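Local coordinates for protein (hdlp (histone deacetylase-like protein)) (Aquifex aeolicus, PDB 1C3P) that probably acts as a zinc-dependent deacetylase of the histone deacetylase family, with a suggested link to acetoin breakdown, at residues Ile162-Leu167 with Val185-Leu190; Val250-Leu255 with Val290-Gly295; Tyr297-Leu302 with Lys331-Glu336; Glu320-Lys325 with Glu349-Pro354. All coordinates share one frame; numbering follows the deposited sequence.

Interaction 1 (Ile162-Leu167 with Val185-Leu190)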
loop_
_atom_site.group_PDB
_atom_site.type_symbol
_atom_site.label_atom_id
_atom_site.label_comp_id
_atom_site.label_asym_id
_atom_site.label_seq_id
_atom_site.Cartn_x
_atom_site.Cartn_y
_atom_site.Cartn_z
ATOM N N ILE A 162 -14.113 3.809 -11.517
ATOM C CA ILE A 162 -13.060 3.055 -10.842
ATOM C C ILE A 162 -12.956 3.480 -9.382
ATOM O O ILE A 162 -12.913 4.655 -9.087
ATOM C CB ILE A 162 -11.738 3.325 -11.569
ATOM C CG1 ILE A 162 -11.900 2.908 -13.032
ATOM C CG2 ILE A 162 -10.606 2.580 -10.902
ATOM C CD1 ILE A 162 -10.821 3.396 -13.948
ATOM N N LEU A 163 -12.923 2.515 -8.471
ATOM C CA LEU A 163 -12.840 2.835 -7.058
ATOM C C LEU A 163 -11.478 2.421 -6.553
ATOM O O LEU A 163 -10.993 1.357 -6.901
ATOM C CB LEU A 163 -13.927 2.073 -6.283
ATOM C CG LEU A 163 -13.851 2.017 -4.752
ATOM C CD1 LEU A 163 -14.049 3.423 -4.184
ATOM C CD2 LEU A 163 -14.897 1.060 -4.211
ATOM N N TYR A 164 -10.856 3.278 -5.755
ATOM C CA TYR A 164 -9.566 2.961 -5.148
ATOM C C TYR A 164 -9.765 3.044 -3.635
ATOM O O TYR A 164 -10.285 4.038 -3.120
ATOM C CB TYR A 164 -8.509 3.968 -5.583
ATOM C CG TYR A 164 -7.175 3.751 -4.912
ATOM C CD1 TYR A 164 -6.330 2.693 -5.265
ATOM C CD2 TYR A 164 -6.765 4.613 -3.907
ATOM C CE1 TYR A 164 -5.089 2.528 -4.609
ATOM C CE2 TYR A 164 -5.568 4.460 -3.265
ATOM C CZ TYR A 164 -4.732 3.434 -3.610
ATOM O OH TYR A 164 -3.528 3.374 -2.937
ATOM N N ILE A 165 -9.372 1.995 -2.916
ATOM C CA ILE A 165 -9.521 1.966 -1.465
ATOM C C ILE A 165 -8.116 1.809 -0.883
ATOM O O ILE A 165 -7.381 0.894 -1.255
ATOM C CB ILE A 165 -10.393 0.787 -1.013
ATOM C CG1 ILE A 165 -11.779 0.887 -1.662
ATOM C CG2 ILE A 165 -10.476 0.759 0.505
ATOM C CD1 ILE A 165 -12.613 -0.399 -1.539
ATOM N N ASP A 166 -7.764 2.698 0.035
ATOM C CA ASP A 166 -6.427 2.718 0.616
ATOM C C ASP A 166 -6.451 2.448 2.122
ATOM O O ASP A 166 -6.841 3.301 2.929
ATOM C CB ASP A 166 -5.791 4.091 0.286
ATOM C CG ASP A 166 -4.308 4.157 0.616
ATOM O OD1 ASP A 166 -3.969 4.051 1.811
ATOM O OD2 ASP A 166 -3.488 4.318 -0.328
ATOM N N LEU A 167 -6.022 1.255 2.518
ATOM C CA LEU A 167 -6.033 0.900 3.935
ATOM C C LEU A 167 -4.729 1.145 4.681
ATOM O O LEU A 167 -4.611 0.816 5.865
ATOM C CB LEU A 167 -6.464 -0.565 4.102
ATOM C CG LEU A 167 -7.874 -0.822 3.548
ATOM C CD1 LEU A 167 -8.291 -2.245 3.886
ATOM C CD2 LEU A 167 -8.882 0.170 4.151
ATOM N N VAL A 185 -13.356 8.511 -11.005
ATOM C CA VAL A 185 -12.587 7.765 -10.027
ATOM C C VAL A 185 -13.054 8.218 -8.658
ATOM O O VAL A 185 -13.315 9.403 -8.449
ATOM C CB VAL A 185 -11.073 8.040 -10.182
ATOM C CG1 VAL A 185 -10.273 7.168 -9.193
ATOM C CG2 VAL A 185 -10.645 7.754 -11.624
ATOM N N PHE A 186 -13.186 7.266 -7.739
ATOM C CA PHE A 186 -13.596 7.563 -6.376
ATOM C C PHE A 186 -12.480 7.017 -5.507
ATOM O O PHE A 186 -12.090 5.869 -5.662
ATOM C CB PHE A 186 -14.919 6.855 -6.021
ATOM C CG PHE A 186 -15.477 7.279 -4.692
ATOM C CD1 PHE A 186 -16.656 8.012 -4.621
ATOM C CD2 PHE A 186 -14.795 7.000 -3.510
ATOM C CE1 PHE A 186 -17.143 8.462 -3.395
ATOM C CE2 PHE A 186 -15.275 7.443 -2.284
ATOM C CZ PHE A 186 -16.458 8.182 -2.231
ATOM N N VAL A 187 -11.955 7.846 -4.610
ATOM C CA VAL A 187 -10.875 7.419 -3.738
ATOM C C VAL A 187 -11.338 7.437 -2.296
ATOM O O VAL A 187 -11.889 8.427 -1.832
ATOM C CB VAL A 187 -9.624 8.361 -3.867
ATOM C CG1 VAL A 187 -8.534 7.954 -2.868
ATOM C CG2 VAL A 187 -9.084 8.324 -5.287
ATOM N N LEU A 188 -11.133 6.324 -1.606
ATOM C CA LEU A 188 -11.462 6.208 -0.193
ATOM C C LEU A 188 -10.193 5.873 0.552
ATOM O O LEU A 188 -9.490 4.917 0.210
ATOM C CB LEU A 188 -12.472 5.088 0.069
ATOM C CG LEU A 188 -12.613 4.593 1.526
ATOM C CD1 LEU A 188 -13.123 5.697 2.450
ATOM C CD2 LEU A 188 -13.564 3.408 1.564
ATOM N N SER A 189 -9.872 6.654 1.565
ATOM C CA SER A 189 -8.690 6.329 2.347
ATOM C C SER A 189 -8.957 6.392 3.827
ATOM O O SER A 189 -9.547 7.346 4.298
ATOM C CB SER A 189 -7.533 7.287 2.046
ATOM O OG SER A 189 -6.431 6.907 2.852
ATOM N N LEU A 190 -8.544 5.367 4.566
ATOM C CA LEU A 190 -8.649 5.431 6.017
ATOM C C LEU A 190 -7.175 5.649 6.373
ATOM O O LEU A 190 -6.300 5.061 5.751
ATOM C CB LEU A 190 -9.112 4.121 6.671
ATOM C CG LEU A 190 -10.308 3.275 6.242
ATOM C CD1 LEU A 190 -10.846 2.586 7.487
ATOM C CD2 LEU A 190 -11.370 4.085 5.588
#
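Ile162-Leu167 and Val185-Leu190 run alongside each other as parallel strands, their axes 4.7 Å apart and only 10° from exact alignment. Ile162 faces Val185, and the pairing continues one for one to Asp166 beside Ser189. Five backbone hydrogen bonds form the ladder: the N-H groups of Phe186, Leu188 and Leu190 go to the carbonyls of Ile162, Tyr164 and Asp166, while those of Tyr164 and Asp166 return to Phe186 and Leu188. The shortest joins Asp166 N to Leu188 O at 2.8 Å. Phe186 O also takes a CA-H contact from Leu163 CA at 3.4 Å.

Helix 173-179 links the strands as a beta-alpha-beta unit of the central sheet. On the face bearing Leu163 and Phe186, Leu163 CG is anti to the backbone N (chi1 167°), beside the carbonyl carbon, and from it CD1 comes obliquely to the Phe186 ring, 3.7 Å from CD2; Val242 of helix 228-245 touches both residues. On the other face the Tyr164 ring turns its edge to Val187, with CG1 in the ring plane and 3.9 Å from Tyr164 CD2. Just past the end of strand 162-166, Leu167 CD2 rests 4.0 Å from Leu190 CG, while the other strand continues.

Asp166 OD1 makes a weak hydrogen bond to the backbone N of Asp168, a zinc ligand. The pair thus passes from mainly apolar packing at Ile162 and Val185 to polar side chains, Asp166 and Ser189, near the zinc-binding residues.

Interaction 2 (Val250-Leu255 with Val290-Gly295); sequences VYLLQL and VYLGGG
Tyr251 and Tyr291 bring their rings together obliquely: the hydroxyl of Tyr251 arrives at the edge of the Tyr291 ring, near its plane, with OH 3.5 Å from Tyr291 CE2. The edge of the Tyr251 ring holds Leu253 CB of its own strand, and Leu253 CD2 meets the Tyr291 ring at a slant, 3.9 Å from CD2. Phe279 and Tyr291 meet edge-to-face. These residues lie in a beta-alpha-beta crossover, in which helix 272-286 leads from strand 250-254 to the parallel strand 290-292 in the middle of the deacetylase sheet. Just before strand 290-292, Tyr251 OH is hydrogen-bonded to Gly287 O, and Tyr291 OH to Glu288 OE1 and Gly289 N.

In the backbone ladder Val290 N bonds to Tyr251 O, Leu253 N to Val290 O and Leu292 N to Leu253 O. On the opposite face Leu252 lies beside Val290, pointing the same way, with CG 3.9 Å from Val290 CB; Ala113 and Phe117 of helix 98-118 pack on Val290. Further along, Gln254 CB is 3.7 Å from Gly293 O, and the chain, bent at chi2, runs on past Gly294 CA and also touches Asp168, a zinc ligand. An alanine here would keep the CB contact but would probably open a gap between Gly294 and Asp168. In the last rung, Leu255 N bonds to Leu292 O at 2.9 Å, the donor tilted 31° from the carbonyl plane, and the same N-H makes a weak second bond to Gly293 O at 3.4 Å.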
loop_
_atom_site.group_PDB
_atom_site.type_symbol
_atom_site.label_atom_id
_atom_site.label_comp_id
_atom_site.label_asym_id
_atom_site.label_seq_id
_atom_site.Cartn_x
_atom_site.Cartn_y
_atom_site.Cartn_z
ATOM N N VAL A 250 -14.903 -1.475 -11.396
ATOM C CA VAL A 250 -13.721 -2.182 -10.945
ATOM C C VAL A 250 -13.087 -1.395 -9.812
ATOM O O VAL A 250 -13.236 -0.184 -9.758
ATOM C CB VAL A 250 -12.693 -2.343 -12.103
ATOM C CG1 VAL A 250 -12.243 -0.991 -12.627
ATOM C CG2 VAL A 250 -11.509 -3.130 -11.620
ATOM N N TYR A 251 -12.407 -2.081 -8.901
ATOM C CA TYR A 251 -11.756 -1.390 -7.791
ATOM C C TYR A 251 -10.364 -1.958 -7.500
ATOM O O TYR A 251 -10.065 -3.111 -7.825
ATOM C CB TYR A 251 -12.630 -1.477 -6.518
ATOM C CG TYR A 251 -12.491 -2.764 -5.715
ATOM C CD1 TYR A 251 -11.492 -2.899 -4.747
ATOM C CD2 TYR A 251 -13.349 -3.848 -5.928
ATOM C CE1 TYR A 251 -11.350 -4.063 -4.024
ATOM C CE2 TYR A 251 -13.214 -5.043 -5.193
ATOM C CZ TYR A 251 -12.212 -5.137 -4.252
ATOM O OH TYR A 251 -12.017 -6.298 -3.534
ATOM N N LEU A 252 -9.507 -1.118 -6.913
ATOM C CA LEU A 252 -8.165 -1.520 -6.497
ATOM C C LEU A 252 -8.110 -1.237 -5.004
ATOM O O LEU A 252 -8.706 -0.267 -4.521
ATOM C CB LEU A 252 -7.060 -0.713 -7.205
ATOM C CG LEU A 252 -7.046 -0.800 -8.728
ATOM C CD1 LEU A 252 -8.005 0.230 -9.288
ATOM C CD2 LEU A 252 -5.644 -0.513 -9.240
ATOM N N LEU A 253 -7.399 -2.092 -4.288
ATOM C CA LEU A 253 -7.272 -2.012 -2.832
ATOM C C LEU A 253 -5.801 -2.059 -2.461
ATOM O O LEU A 253 -5.084 -2.951 -2.911
ATOM C CB LEU A 253 -7.997 -3.219 -2.212
ATOM C CG LEU A 253 -7.814 -3.576 -0.741
ATOM C CD1 LEU A 253 -8.402 -2.456 0.109
ATOM C CD2 LEU A 253 -8.538 -4.908 -0.437
ATOM N N GLN A 254 -5.348 -1.113 -1.641
ATOM C CA GLN A 254 -3.945 -1.094 -1.237
ATOM C C GLN A 254 -3.921 -1.544 0.214
ATOM O O GLN A 254 -4.725 -1.112 1.063
ATOM C CB GLN A 254 -3.318 0.306 -1.468
ATOM C CG GLN A 254 -3.270 1.245 -0.293
ATOM C CD GLN A 254 -1.905 1.282 0.389
ATOM O OE1 GLN A 254 -0.921 1.835 -0.144
ATOM N NE2 GLN A 254 -1.836 0.694 1.574
ATOM N N LEU A 255 -2.981 -2.438 0.490
ATOM C CA LEU A 255 -2.878 -3.085 1.781
ATOM C C LEU A 255 -1.581 -2.921 2.537
ATOM O O LEU A 255 -0.955 -3.925 2.896
ATOM C CB LEU A 255 -3.149 -4.579 1.545
ATOM C CG LEU A 255 -4.495 -4.803 0.859
ATOM C CD1 LEU A 255 -4.544 -6.156 0.181
ATOM C CD2 LEU A 255 -5.596 -4.648 1.898
ATOM N N VAL A 290 -8.439 -5.561 -7.637
ATOM C CA VAL A 290 -7.002 -5.648 -7.862
ATOM C C VAL A 290 -6.339 -5.304 -6.526
ATOM O O VAL A 290 -6.628 -4.251 -5.942
ATOM C CB VAL A 290 -6.578 -4.646 -8.980
ATOM C CG1 VAL A 290 -5.053 -4.660 -9.196
ATOM C CG2 VAL A 290 -7.288 -5.025 -10.287
ATOM N N TYR A 291 -5.464 -6.188 -6.045
ATOM C CA TYR A 291 -4.804 -5.996 -4.755
ATOM C C TYR A 291 -3.331 -5.571 -4.827
ATOM O O TYR A 291 -2.508 -6.196 -5.509
ATOM C CB TYR A 291 -4.944 -7.276 -3.935
ATOM C CG TYR A 291 -6.363 -7.801 -3.957
ATOM C CD1 TYR A 291 -6.666 -9.056 -4.501
ATOM C CD2 TYR A 291 -7.414 -7.017 -3.497
ATOM C CE1 TYR A 291 -7.993 -9.507 -4.587
ATOM C CE2 TYR A 291 -8.733 -7.453 -3.578
ATOM C CZ TYR A 291 -9.018 -8.690 -4.122
ATOM O OH TYR A 291 -10.333 -9.098 -4.192
ATOM N N LEU A 292 -3.012 -4.512 -4.091
ATOM C CA LEU A 292 -1.659 -3.957 -4.074
ATOM C C LEU A 292 -1.107 -3.912 -2.666
ATOM O O LEU A 292 -1.865 -3.914 -1.699
ATOM C CB LEU A 292 -1.680 -2.518 -4.620
ATOM C CG LEU A 292 -2.359 -2.249 -5.966
ATOM C CD1 LEU A 292 -2.281 -0.727 -6.275
ATOM C CD2 LEU A 292 -1.689 -3.055 -7.049
ATOM N N GLY A 293 0.222 -3.852 -2.554
ATOM C CA GLY A 293 0.846 -3.764 -1.247
ATOM C C GLY A 293 0.780 -2.313 -0.793
ATOM O O GLY A 293 -0.118 -1.560 -1.191
ATOM N N GLY A 294 1.729 -1.905 0.033
ATOM C CA GLY A 294 1.733 -0.535 0.501
ATOM C C GLY A 294 2.808 -0.373 1.543
ATOM O O GLY A 294 3.661 -1.245 1.681
ATOM N N GLY A 295 2.757 0.739 2.274
ATOM C CA GLY A 295 3.732 1.010 3.312
ATOM C C GLY A 295 3.662 -0.069 4.379
ATOM O O GLY A 295 2.600 -0.627 4.644
#

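Interaction 3 (Tyr297-Leu302 with Lys331-Glu336); sequences YHPYAL and KSIDFE
Phe335 reaches across to His298 and Pro299, and its side chain can be followed outward from CB, which lies 3.8 Å from Pro299 CG. Phe335 CG, anti to the backbone N (chi1 165°), lies against the same Pro299 CG. Along one edge of the ring CD1 meets Pro299 CD at 3.5 Å, and CE1 comes within 3.9 Å of Tyr297 O. Along the other, CD2 and CE2 both meet His298 CE1, CE2 at 3.2 Å, and at the tip CZ is 3.4 Å from His298 ND1. The phenyl and imidazole planes stand 77° apart in an oblique pairing. Pro299 CD lies over one face of the phenyl ring, 3.6 Å from its centroid, a CH-pi contact. Ile333 extends the patch, its CD1 3.7 Å from Pro299 CB.

Pro299 is the first residue of helix 299-314 and His298 its N-cap, so the segment following helix 324-332 folds over the start of another helix. Nearby, the side chains of Tyr297 and the zinc ligand Asp258 have their nearest atoms about 4 Å apart. An alanine in place of Phe335 would probably uncover Pro299 CD and leave the His298 ring without its aromatic neighbour, freer to turn. The two segments are thus held mainly by dispersion and CH-pi attraction.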
loop_
_atom_site.group_PDB
_atom_site.type_symbol
_atom_site.label_atom_id
_atom_site.label_comp_id
_atom_site.label_asym_id
_atom_site.label_seq_id
_atom_site.Cartn_x
_atom_site.Cartn_y
_atom_site.Cartn_z
ATOM N N TYR A 297 6.814 -1.109 7.493
ATOM C CA TYR A 297 8.228 -0.933 7.758
ATOM C C TYR A 297 8.861 -1.864 8.790
ATOM O O TYR A 297 10.043 -1.720 9.093
ATOM C CB TYR A 297 8.459 0.537 8.134
ATOM C CG TYR A 297 7.783 1.501 7.159
ATOM C CD1 TYR A 297 6.414 1.806 7.260
ATOM C CD2 TYR A 297 8.497 2.047 6.099
ATOM C CE1 TYR A 297 5.782 2.634 6.312
ATOM C CE2 TYR A 297 7.877 2.868 5.154
ATOM C CZ TYR A 297 6.534 3.157 5.260
ATOM O OH TYR A 297 5.967 3.972 4.296
ATOM N N HIS A 298 8.078 -2.806 9.317
ATOM C CA HIS A 298 8.574 -3.787 10.282
ATOM C C HIS A 298 8.592 -5.109 9.521
ATOM O O HIS A 298 7.547 -5.590 9.083
ATOM C CB HIS A 298 7.642 -3.933 11.478
ATOM C CG HIS A 298 8.195 -4.832 12.540
ATOM N ND1 HIS A 298 8.969 -4.371 13.583
ATOM C CD2 HIS A 298 8.179 -6.179 12.650
ATOM C CE1 HIS A 298 9.404 -5.396 14.292
ATOM N NE2 HIS A 298 8.940 -6.506 13.747
ATOM N N PRO A 299 9.778 -5.721 9.366
ATOM C CA PRO A 299 9.912 -6.985 8.638
ATOM C C PRO A 299 9.043 -8.150 9.098
ATOM O O PRO A 299 8.473 -8.871 8.276
ATOM C CB PRO A 299 11.413 -7.281 8.748
ATOM C CG PRO A 299 11.774 -6.639 10.078
ATOM C CD PRO A 299 11.095 -5.296 9.872
ATOM N N TYR A 300 8.956 -8.350 10.403
ATOM C CA TYR A 300 8.151 -9.440 10.924
ATOM C C TYR A 300 6.672 -9.199 10.674
ATOM O O TYR A 300 5.936 -10.102 10.269
ATOM C CB TYR A 300 8.356 -9.578 12.426
ATOM C CG TYR A 300 9.736 -9.995 12.889
ATOM C CD1 TYR A 300 10.839 -9.970 12.036
ATOM C CD2 TYR A 300 9.946 -10.358 14.216
ATOM C CE1 TYR A 300 12.114 -10.291 12.502
ATOM C CE2 TYR A 300 11.202 -10.677 14.691
ATOM C CZ TYR A 300 12.282 -10.639 13.833
ATOM O OH TYR A 300 13.528 -10.913 14.330
ATOM N N ALA A 301 6.245 -7.972 10.953
ATOM C CA ALA A 301 4.850 -7.579 10.816
ATOM C C ALA A 301 4.410 -7.725 9.378
ATOM O O ALA A 301 3.363 -8.298 9.091
ATOM C CB ALA A 301 4.663 -6.138 11.282
ATOM N N LEU A 302 5.232 -7.188 8.485
ATOM C CA LEU A 302 4.983 -7.228 7.060
ATOM C C LEU A 302 4.866 -8.659 6.561
ATOM O O LEU A 302 3.875 -9.022 5.943
ATOM C CB LEU A 302 6.121 -6.489 6.341
ATOM C CG LEU A 302 6.286 -6.470 4.819
ATOM C CD1 LEU A 302 7.334 -5.428 4.454
ATOM C CD2 LEU A 302 6.713 -7.827 4.301
ATOM N N LYS A 331 14.895 -13.871 11.639
ATOM C CA LYS A 331 15.957 -13.524 12.574
ATOM C C LYS A 331 17.216 -13.032 11.861
ATOM O O LYS A 331 18.016 -12.308 12.458
ATOM C CB LYS A 331 16.299 -14.729 13.471
ATOM C CG LYS A 331 15.130 -15.233 14.300
ATOM C CD LYS A 331 15.525 -16.401 15.186
ATOM C CE LYS A 331 16.559 -15.982 16.218
ATOM N NZ LYS A 331 16.905 -17.098 17.143
ATOM N N SER A 332 17.379 -13.385 10.586
ATOM C CA SER A 332 18.570 -12.985 9.829
ATOM C C SER A 332 18.524 -11.545 9.333
ATOM O O SER A 332 19.547 -10.984 8.938
ATOM C CB SER A 332 18.785 -13.913 8.627
ATOM O OG SER A 332 17.850 -13.646 7.591
ATOM N N ILE A 333 17.334 -10.957 9.344
ATOM C CA ILE A 333 17.153 -9.582 8.898
ATOM C C ILE A 333 17.707 -8.616 9.941
ATOM O O ILE A 333 17.168 -8.523 11.041
ATOM C CB ILE A 333 15.666 -9.253 8.718
ATOM C CG1 ILE A 333 15.002 -10.297 7.825
ATOM C CG2 ILE A 333 15.510 -7.860 8.106
ATOM C CD1 ILE A 333 13.505 -10.135 7.723
ATOM N N ASP A 334 18.788 -7.912 9.628
ATOM C CA ASP A 334 19.285 -6.958 10.608
ATOM C C ASP A 334 18.277 -5.813 10.580
ATOM O O ASP A 334 18.280 -4.974 9.679
ATOM C CB ASP A 334 20.695 -6.459 10.270
ATOM C CG ASP A 334 20.784 -5.823 8.904
ATOM O OD1 ASP A 334 21.818 -5.176 8.625
ATOM O OD2 ASP A 334 19.836 -5.982 8.106
ATOM N N PHE A 335 17.385 -5.810 11.561
ATOM C CA PHE A 335 16.350 -4.794 11.634
ATOM C C PHE A 335 16.492 -3.796 12.782
ATOM O O PHE A 335 16.328 -2.590 12.581
ATOM C CB PHE A 335 14.978 -5.468 11.710
ATOM C CG PHE A 335 13.883 -4.541 12.135
ATOM C CD1 PHE A 335 13.625 -3.373 11.420
ATOM C CD2 PHE A 335 13.152 -4.798 13.282
ATOM C CE1 PHE A 335 12.654 -2.471 11.851
ATOM C CE2 PHE A 335 12.183 -3.904 13.719
ATOM C CZ PHE A 335 11.934 -2.737 13.003
ATOM N N GLU A 336 16.786 -4.290 13.979
ATOM C CA GLU A 336 16.916 -3.414 15.141
ATOM C C GLU A 336 15.604 -2.679 15.412
ATOM O O GLU A 336 15.192 -1.802 14.650
ATOM C CB GLU A 336 18.026 -2.384 14.935
ATOM C CG GLU A 336 18.104 -1.378 16.064
ATOM C CD GLU A 336 19.101 -0.277 15.799
ATOM O OE1 GLU A 336 18.945 0.432 14.779
ATOM O OE2 GLU A 336 20.034 -0.115 16.614
#

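Interaction 4 (Glu320-Lys325 with Glu349-Pro354)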
loop_
_atom_site.group_PDB
_atom_site.type_symbol
_atom_site.label_atom_id
_atom_site.label_comp_id
_atom_site.label_asym_id
_atom_site.label_seq_id
_atom_site.Cartn_x
_atom_site.Cartn_y
_atom_site.Cartn_z
ATOM N N GLU A 320 -0.672 -22.386 12.147
ATOM C CA GLU A 320 -0.715 -21.549 13.330
ATOM C C GLU A 320 0.672 -21.125 13.778
ATOM O O GLU A 320 0.825 -20.124 14.466
ATOM C CB GLU A 320 -1.465 -22.241 14.470
ATOM C CG GLU A 320 -0.869 -23.538 14.942
ATOM C CD GLU A 320 -1.619 -24.085 16.139
ATOM O OE1 GLU A 320 -1.610 -23.422 17.200
ATOM O OE2 GLU A 320 -2.226 -25.170 16.018
ATOM N N LYS A 321 1.688 -21.854 13.337
ATOM C CA LYS A 321 3.061 -21.566 13.732
ATOM C C LYS A 321 3.995 -21.363 12.542
ATOM O O LYS A 321 3.691 -21.790 11.429
ATOM C CB LYS A 321 3.585 -22.744 14.548
ATOM C CG LYS A 321 3.610 -24.036 13.720
ATOM C CD LYS A 321 2.210 -24.436 13.220
ATOM C CE LYS A 321 2.270 -25.530 12.168
ATOM N NZ LYS A 321 2.976 -26.745 12.670
ATOM N N LEU A 322 5.127 -20.704 12.782
ATOM C CA LEU A 322 6.137 -20.524 11.738
ATOM C C LEU A 322 7.072 -21.729 11.869
ATOM O O LEU A 322 7.300 -22.197 12.981
ATOM C CB LEU A 322 6.952 -19.254 11.955
ATOM C CG LEU A 322 6.224 -17.917 11.888
ATOM C CD1 LEU A 322 7.288 -16.824 11.825
ATOM C CD2 LEU A 322 5.326 -17.854 10.659
ATOM N N ASN A 323 7.596 -22.239 10.756
ATOM C CA ASN A 323 8.507 -23.389 10.826
ATOM C C ASN A 323 9.903 -22.836 11.082
ATOM O O ASN A 323 10.080 -21.620 11.157
ATOM C CB ASN A 323 8.521 -24.177 9.518
ATOM C CG ASN A 323 9.371 -23.513 8.452
ATOM O OD1 ASN A 323 9.129 -22.369 8.078
ATOM N ND2 ASN A 323 10.381 -24.232 7.964
ATOM N N ASN A 324 10.901 -23.712 11.199
ATOM C CA ASN A 324 12.258 -23.245 11.475
ATOM C C ASN A 324 12.885 -22.386 10.387
ATOM O O ASN A 324 13.508 -21.361 10.676
ATOM C CB ASN A 324 13.183 -24.422 11.787
ATOM C CG ASN A 324 12.861 -25.068 13.105
ATOM O OD1 ASN A 324 12.827 -24.400 14.141
ATOM N ND2 ASN A 324 12.630 -26.374 13.085
ATOM N N LYS A 325 12.725 -22.803 9.141
ATOM C CA LYS A 325 13.289 -22.053 8.035
ATOM C C LYS A 325 12.774 -20.613 8.087
ATOM O O LYS A 325 13.537 -19.661 7.924
ATOM C CB LYS A 325 12.903 -22.722 6.719
ATOM C CG LYS A 325 13.550 -22.114 5.497
ATOM C CD LYS A 325 13.440 -23.061 4.315
ATOM C CE LYS A 325 14.136 -24.383 4.622
ATOM N NZ LYS A 325 14.134 -25.334 3.473
ATOM N N GLU A 349 6.734 -16.845 17.085
ATOM C CA GLU A 349 6.065 -18.009 17.651
ATOM C C GLU A 349 4.685 -18.344 17.082
ATOM O O GLU A 349 4.100 -19.372 17.425
ATOM C CB GLU A 349 5.963 -17.832 19.168
ATOM C CG GLU A 349 7.298 -17.657 19.861
ATOM C CD GLU A 349 8.238 -18.820 19.608
ATOM O OE1 GLU A 349 7.754 -19.970 19.586
ATOM O OE2 GLU A 349 9.454 -18.594 19.455
ATOM N N THR A 350 4.158 -17.481 16.227
ATOM C CA THR A 350 2.853 -17.717 15.630
ATOM C C THR A 350 2.688 -16.839 14.408
ATOM O O THR A 350 3.297 -15.777 14.311
ATOM C CB THR A 350 1.716 -17.388 16.601
ATOM O OG1 THR A 350 1.809 -18.231 17.754
ATOM C CG2 THR A 350 0.369 -17.612 15.934
ATOM N N LEU A 351 1.851 -17.278 13.479
ATOM C CA LEU A 351 1.636 -16.510 12.272
ATOM C C LEU A 351 0.579 -15.433 12.536
ATOM O O LEU A 351 0.747 -14.273 12.156
ATOM C CB LEU A 351 1.191 -17.443 11.140
ATOM C CG LEU A 351 1.370 -16.912 9.718
ATOM C CD1 LEU A 351 1.037 -18.002 8.720
ATOM C CD2 LEU A 351 0.501 -15.697 9.497
ATOM N N LYS A 352 -0.503 -15.822 13.200
ATOM C CA LYS A 352 -1.598 -14.902 13.512
ATOM C C LYS A 352 -1.450 -14.344 14.916
ATOM O O LYS A 352 -1.148 -15.088 15.839
ATOM C CB LYS A 352 -2.932 -15.646 13.413
ATOM C CG LYS A 352 -3.309 -16.051 12.004
ATOM C CD LYS A 352 -4.398 -17.122 11.963
ATOM C CE LYS A 352 -5.682 -16.704 12.641
ATOM N NZ LYS A 352 -6.691 -17.806 12.567
ATOM N N ASP A 353 -1.616 -13.037 15.098
ATOM C CA ASP A 353 -1.546 -12.542 16.465
ATOM C C ASP A 353 -2.960 -12.512 17.040
ATOM O O ASP A 353 -3.941 -12.642 16.309
ATOM C CB ASP A 353 -0.861 -11.165 16.573
ATOM C CG ASP A 353 -1.314 -10.182 15.528
ATOM O OD1 ASP A 353 -0.789 -10.225 14.398
ATOM O OD2 ASP A 353 -2.197 -9.360 15.838
ATOM N N PRO A 354 -3.084 -12.411 18.366
ATOM C CA PRO A 354 -4.404 -12.372 18.999
ATOM C C PRO A 354 -5.114 -11.082 18.626
ATOM O O PRO A 354 -4.472 -10.099 18.257
ATOM C CB PRO A 354 -4.059 -12.403 20.485
ATOM C CG PRO A 354 -2.769 -11.616 20.511
ATOM C CD PRO A 354 -2.036 -12.346 19.397
#
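The turn that leads into helix 324-332 meets the long loop before helix 362-372 where Glu320-Leu322 passes Thr350 and Leu351. One backbone hydrogen bond spans the two, from Leu351 N to Glu320 O at 3.2 Å, with the donor 52° out of the carbonyl plane. The same oxygen receives a CA-H contact from Thr350 CA at 3.4 Å. Thr350 CG2 lies only 2.9 Å from Glu320 O, so close that the placing of this methyl is doubtful.

The apolar part is carried by two leucines whose side chains cross at about a right angle: Leu322 CD2 touches Leu351 CG at 4.2 Å and is equally near CB. Leu351 CG is put there by its position anti to the backbone N (chi1 -160°). Each leucine is buried against a different helix of the alpha/beta fold, Leu322 on Phe34 of helix 28-37 and Leu351 on Thr307 and Leu308 of helix 299-314. Asn323, at the N-cap, follows directly and opens helix 324-332. On the loop side Thr350 O accepts a hydrogen bond from Arg304 NH1, and further on Asp353 OD2 accepts one from the backbone N of Asn272.

Interactions 1 and 2 belong to the buried core and share one sheet: strands 162-166 and 250-254 are neighbours, probably bonded from Ile165 N to Leu252 O at 2.9 Å and from Ile165 O to Gln254 N. Both are parallel backbone ladders flanked mainly by apolar side chains, the second less regular where it runs into the glycines, and both run toward the zinc site. Interactions 3 and 4 are partly buried and lie farther out, their centres about 15 Å apart; both use helix 324-332, one at its end and the other at its start, and their segments alternate along the chain. Ring packing replaces the ladder in interaction 3, whereas interaction 4 combines a single backbone bond with a leucine pair, away from the annotated sites.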